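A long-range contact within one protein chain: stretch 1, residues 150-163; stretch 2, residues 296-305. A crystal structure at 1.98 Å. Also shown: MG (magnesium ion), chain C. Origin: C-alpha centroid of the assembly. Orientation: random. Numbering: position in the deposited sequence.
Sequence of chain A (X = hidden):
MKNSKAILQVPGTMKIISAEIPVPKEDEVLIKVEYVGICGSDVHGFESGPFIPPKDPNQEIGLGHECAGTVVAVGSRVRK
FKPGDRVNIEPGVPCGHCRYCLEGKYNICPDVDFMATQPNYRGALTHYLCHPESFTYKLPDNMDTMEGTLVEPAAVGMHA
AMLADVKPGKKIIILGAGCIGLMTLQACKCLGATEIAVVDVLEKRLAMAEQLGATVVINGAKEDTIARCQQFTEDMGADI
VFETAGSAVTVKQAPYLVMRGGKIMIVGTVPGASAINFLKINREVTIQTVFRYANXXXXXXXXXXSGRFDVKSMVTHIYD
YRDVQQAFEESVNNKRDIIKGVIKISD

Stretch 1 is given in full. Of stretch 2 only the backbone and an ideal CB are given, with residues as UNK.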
# COMPACT_ATOMS: atom_id res chain seq x y z
N LEU A 150 2.35 -4.41 7.42
CA LEU A 150 2.95 -3.61 6.37
C LEU A 150 3.28 -4.42 5.12
O LEU A 150 3.72 -3.83 4.12
CB LEU A 150 4.21 -2.93 6.89
CG LEU A 150 3.97 -2.23 8.23
CD1 LEU A 150 5.26 -2.15 9.03
CD2 LEU A 150 3.37 -0.85 8.00
N VAL A 151 2.96 -5.71 5.09
CA VAL A 151 3.07 -6.46 3.84
C VAL A 151 2.19 -5.85 2.77
O VAL A 151 2.55 -5.81 1.59
CB VAL A 151 2.73 -7.95 4.08
CG1 VAL A 151 2.51 -8.66 2.74
CG2 VAL A 151 3.84 -8.62 4.89
N GLU A 152 1.02 -5.32 3.16
CA GLU A 152 0.09 -4.78 2.17
C GLU A 152 0.68 -3.63 1.37
O GLU A 152 0.70 -3.72 0.13
CB GLU A 152 -1.23 -4.40 2.86
CG GLU A 152 -2.42 -4.30 1.92
CD GLU A 152 -2.55 -2.94 1.26
OE1 GLU A 152 -1.76 -2.03 1.60
OE2 GLU A 152 -3.45 -2.77 0.41
N PRO A 153 1.17 -2.54 1.97
CA PRO A 153 1.80 -1.51 1.14
C PRO A 153 3.08 -1.98 0.49
O PRO A 153 3.39 -1.55 -0.63
CB PRO A 153 2.06 -0.35 2.13
CG PRO A 153 2.12 -1.02 3.47
CD PRO A 153 1.13 -2.14 3.39
N ALA A 154 3.84 -2.87 1.14
CA ALA A 154 5.01 -3.44 0.48
C ALA A 154 4.61 -4.23 -0.76
O ALA A 154 5.31 -4.19 -1.78
CB ALA A 154 5.78 -4.33 1.45
N ALA A 155 3.48 -4.92 -0.70
CA ALA A 155 2.97 -5.64 -1.86
C ALA A 155 2.62 -4.70 -3.00
O ALA A 155 2.76 -5.07 -4.18
CB ALA A 155 1.75 -6.48 -1.47
N VAL A 156 2.15 -3.49 -2.68
CA VAL A 156 1.89 -2.48 -3.70
C VAL A 156 3.16 -2.16 -4.48
O VAL A 156 3.17 -2.11 -5.71
CB VAL A 156 1.29 -1.22 -3.06
CG1 VAL A 156 1.21 -0.09 -4.08
CG2 VAL A 156 -0.08 -1.51 -2.46
N GLY A 157 4.26 -1.91 -3.75
CA GLY A 157 5.51 -1.61 -4.43
C GLY A 157 6.08 -2.83 -5.14
O GLY A 157 6.68 -2.70 -6.21
N MET A 158 5.89 -4.01 -4.56
CA MET A 158 6.37 -5.23 -5.20
C MET A 158 5.66 -5.46 -6.53
O MET A 158 6.30 -5.83 -7.53
CB MET A 158 6.17 -6.43 -4.27
CG MET A 158 6.87 -7.70 -4.74
SD MET A 158 8.67 -7.62 -4.67
CE MET A 158 8.90 -6.83 -3.09
N HIS A 159 4.35 -5.24 -6.57
CA HIS A 159 3.58 -5.42 -7.79
C HIS A 159 4.02 -4.43 -8.87
O HIS A 159 4.13 -4.79 -10.05
CB HIS A 159 2.09 -5.26 -7.46
CG HIS A 159 1.17 -5.50 -8.62
ND1 HIS A 159 0.99 -6.74 -9.19
CD2 HIS A 159 0.36 -4.65 -9.30
CE1 HIS A 159 0.12 -6.65 -10.18
NE2 HIS A 159 -0.28 -5.39 -10.27
N ALA A 160 4.30 -3.19 -8.47
CA ALA A 160 4.78 -2.20 -9.44
C ALA A 160 6.11 -2.63 -10.05
O ALA A 160 6.27 -2.63 -11.28
CB ALA A 160 4.93 -0.83 -8.75
N ALA A 161 7.07 -3.01 -9.21
CA ALA A 161 8.38 -3.42 -9.73
C ALA A 161 8.27 -4.65 -10.61
O ALA A 161 8.96 -4.75 -11.64
CB ALA A 161 9.35 -3.68 -8.57
N MET A 162 7.42 -5.61 -10.23
CA MET A 162 7.26 -6.82 -11.03
C MET A 162 6.59 -6.50 -12.36
O MET A 162 7.02 -6.98 -13.41
CB MET A 162 6.45 -7.86 -10.26
CG MET A 162 7.15 -8.41 -9.03
SD MET A 162 8.11 -9.86 -9.46
CE MET A 162 8.25 -10.64 -7.86
N LEU A 163 5.53 -5.69 -12.32
CA LEU A 163 4.87 -5.25 -13.55
C LEU A 163 5.85 -4.54 -14.47
O LEU A 163 5.79 -4.70 -15.69
CB LEU A 163 3.69 -4.33 -13.22
CG LEU A 163 2.29 -4.93 -13.13
CD1 LEU A 163 1.26 -3.83 -13.25
CD2 LEU A 163 2.10 -5.97 -14.22
N UNK A 296 1.14 -11.33 -5.04
CA UNK A 296 2.39 -10.76 -4.53
C UNK A 296 2.63 -11.02 -3.06
O UNK A 296 3.74 -10.74 -2.58
CB UNK A 296 2.41 -9.25 -4.77
N UNK A 297 1.64 -11.49 -2.31
CA UNK A 297 1.82 -11.61 -0.86
C UNK A 297 2.92 -12.59 -0.50
O UNK A 297 3.80 -12.22 0.31
CB UNK A 297 0.51 -12.04 -0.20
N UNK A 298 2.98 -13.81 -1.04
CA UNK A 298 4.05 -14.73 -0.62
C UNK A 298 5.45 -14.19 -0.88
O UNK A 298 6.29 -14.22 0.02
CB UNK A 298 3.89 -16.07 -1.34
N UNK A 299 5.71 -13.67 -2.08
CA UNK A 299 7.05 -13.18 -2.39
C UNK A 299 7.40 -11.96 -1.55
O UNK A 299 8.57 -11.73 -1.22
CB UNK A 299 7.16 -12.84 -3.88
N UNK A 300 6.39 -11.16 -1.17
CA UNK A 300 6.66 -9.98 -0.35
C UNK A 300 6.94 -10.39 1.09
O UNK A 300 7.88 -9.89 1.72
CB UNK A 300 5.48 -9.00 -0.41
N UNK A 301 6.14 -11.32 1.62
CA UNK A 301 6.42 -11.88 2.94
C UNK A 301 7.82 -12.49 2.97
O UNK A 301 8.59 -12.28 3.92
CB UNK A 301 5.37 -12.93 3.31
N UNK A 302 8.17 -13.26 1.93
CA UNK A 302 9.53 -13.79 1.80
C UNK A 302 10.57 -12.69 1.92
O UNK A 302 11.54 -12.80 2.67
CB UNK A 302 9.69 -14.51 0.46
N UNK A 303 10.38 -11.61 1.15
CA UNK A 303 11.38 -10.55 1.09
C UNK A 303 11.55 -9.88 2.44
O UNK A 303 12.68 -9.58 2.86
CB UNK A 303 11.00 -9.51 0.03
N UNK A 304 10.45 -9.64 3.15
CA UNK A 304 10.54 -9.00 4.46
C UNK A 304 11.16 -9.96 5.48
O UNK A 304 12.05 -9.58 6.25
CB UNK A 304 9.16 -8.54 4.93
N UNK A 305 10.73 -11.22 5.47
CA UNK A 305 11.24 -12.19 6.44
C UNK A 305 12.75 -12.36 6.31
O UNK A 305 13.45 -12.53 7.32
CB UNK A 305 10.54 -13.54 6.26
MG MG C . -2.39 -0.11 1.75

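Stretch 1 is a helix that offers a mostly apolar face, with Val151, Ala154, Ala155, Met158 and Met162 directed at stretch 2, whose helix crosses it at 109° with a closest axis approach of 9.3 Å.

Position 296 precedes that helix, with phi/psi of -108/-12°. Its CB points toward stretch 1, 4.2 Å from Ala155 O and 4.7 Å from Met158 CG. Beyond lies His159, whose ND1 can accept or donate, and farther along the side chain of Met162 and the start of Leu163. A long polar side chain such as Arg, Lys or Gln would suit. The deposited residue is Arg296. With chi1 and chi2 both m and chi3 t, it runs along the helix, and NE donates a hydrogen bond to His159 ND1 at 2.7 Å with an N-H...acceptor angle of 159°, edge to edge between ring and guanidinium. Met162 CB covers one guanidinium face, 3.3 Å from Arg296 NH1.

At position 297, CB points sideways, yet the ideal CB lies 4.9 Å from Val151 CG1. A large side chain could turn back over Val151 and Ala155: Leu, Met or an aromatic. It is Tyr297, whose chi1 of -103° lies between wells. Val151 CG1 sits 3.8 Å from the Tyr297 ring centroid, 11° off the normal, a CH-pi contact over the face. Ala155 CB is 3.9 Å from Tyr297 CE1, and the hydroxyl OH reaches to 3.2 Å from Glu152 CB, while Glu152 OE1 binds the magnesium ion at 2.0 Å.

Position 298 points away and has nothing of stretch 1 within 5.5 Å of its CB; in the first turn of a helix, many residues fit, proline included. It is Pro298.

Position 299 faces stretch 1 at longer range, its ideal CB 4.7 Å from Met162 CE and 5.2 Å from Met158 CG. A medium apolar side chain fits: Val, Ile or Leu. Val299 places CG1 4.0 Å from Met158 CG and 4.2 Å from Met162 CE.

Position 300 is tighter: its CB is 4.3 Å from Val151 CG1 and 4.4 Å from Ala155 CA. Small side chains, Ala, Ser, Thr or Val, suit this hollow. Thr300 fills it as a knob among Val151, Ala154, Ala155 and Met158. Thr300 CG2 lies 3.6 Å from Ala154 CB, while Thr300 OG1 donates to Arg296 O at 2.6 Å, satisfying its polarity within its own stretch, at the residue just before the helix.

Position 301 points sideways, CB 4.8 Å from Val151 CG2; an aliphatic residue is favored. Ile301 CG1 meets Val151 CG2 at 3.8 Å.

Position 302 is out of reach and unconstrained by stretch 1; it is Glu302.

Position 303 points toward Met158 CE, 4.6 Å from its CB, so small or apolar choices suit. Ala303 adds little contact.

Position 304 points toward Val151 CG2, 5.3 Å from CB, leaving space for Leu, Ile or Met. Ile304 CD1 reaches Val151 CG2 at 3.8 Å and Ala154 CB at 4.1 Å.

Position 305 is out of reach, and stretch 1 sets no preference; it is Ser305.

Stretch 2 296-305: RYPVTIEAIS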
# COMPACT_ATOMS: atom_id res chain seq x y z
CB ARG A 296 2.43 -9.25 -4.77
CG ARG A 296 2.02 -8.80 -6.15
CD ARG A 296 2.89 -9.41 -7.25
NE ARG A 296 2.63 -8.77 -8.54
CZ ARG A 296 3.22 -9.10 -9.68
NH1 ARG A 296 4.13 -10.08 -9.71
NH2 ARG A 296 2.92 -8.45 -10.79
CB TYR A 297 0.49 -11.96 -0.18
CG TYR A 297 -0.16 -10.77 0.51
CD1 TYR A 297 -0.40 -9.60 -0.19
CD2 TYR A 297 -0.51 -10.82 1.85
CE1 TYR A 297 -0.98 -8.50 0.42
CE2 TYR A 297 -1.10 -9.73 2.48
CZ TYR A 297 -1.33 -8.56 1.76
OH TYR A 297 -1.90 -7.47 2.37
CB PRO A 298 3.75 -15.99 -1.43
CG PRO A 298 2.27 -15.94 -1.65
CD PRO A 298 2.00 -14.49 -1.91
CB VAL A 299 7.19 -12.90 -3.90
CG1 VAL A 299 6.37 -11.69 -4.31
CG2 VAL A 299 8.66 -12.69 -4.26
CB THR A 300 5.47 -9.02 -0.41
OG1 THR A 300 5.20 -8.68 -1.78
CG2 THR A 300 5.76 -7.75 0.38
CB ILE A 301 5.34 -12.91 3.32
CG1 ILE A 301 4.00 -12.22 3.55
CG2 ILE A 301 5.75 -13.69 4.56
CD1 ILE A 301 2.82 -13.18 3.60
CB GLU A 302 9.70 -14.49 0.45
CG GLU A 302 9.09 -15.85 0.26
CD GLU A 302 9.30 -16.35 -1.17
OE1 GLU A 302 10.42 -16.19 -1.70
OE2 GLU A 302 8.34 -16.89 -1.77
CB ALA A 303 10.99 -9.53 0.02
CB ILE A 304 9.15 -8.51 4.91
CG1 ILE A 304 8.68 -7.38 3.98
CG2 ILE A 304 9.20 -8.04 6.36
CD1 ILE A 304 7.18 -7.15 4.00
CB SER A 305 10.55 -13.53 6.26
OG SER A 305 11.08 -14.47 7.18
O HOH W 1 -1.57 0.87 0.33
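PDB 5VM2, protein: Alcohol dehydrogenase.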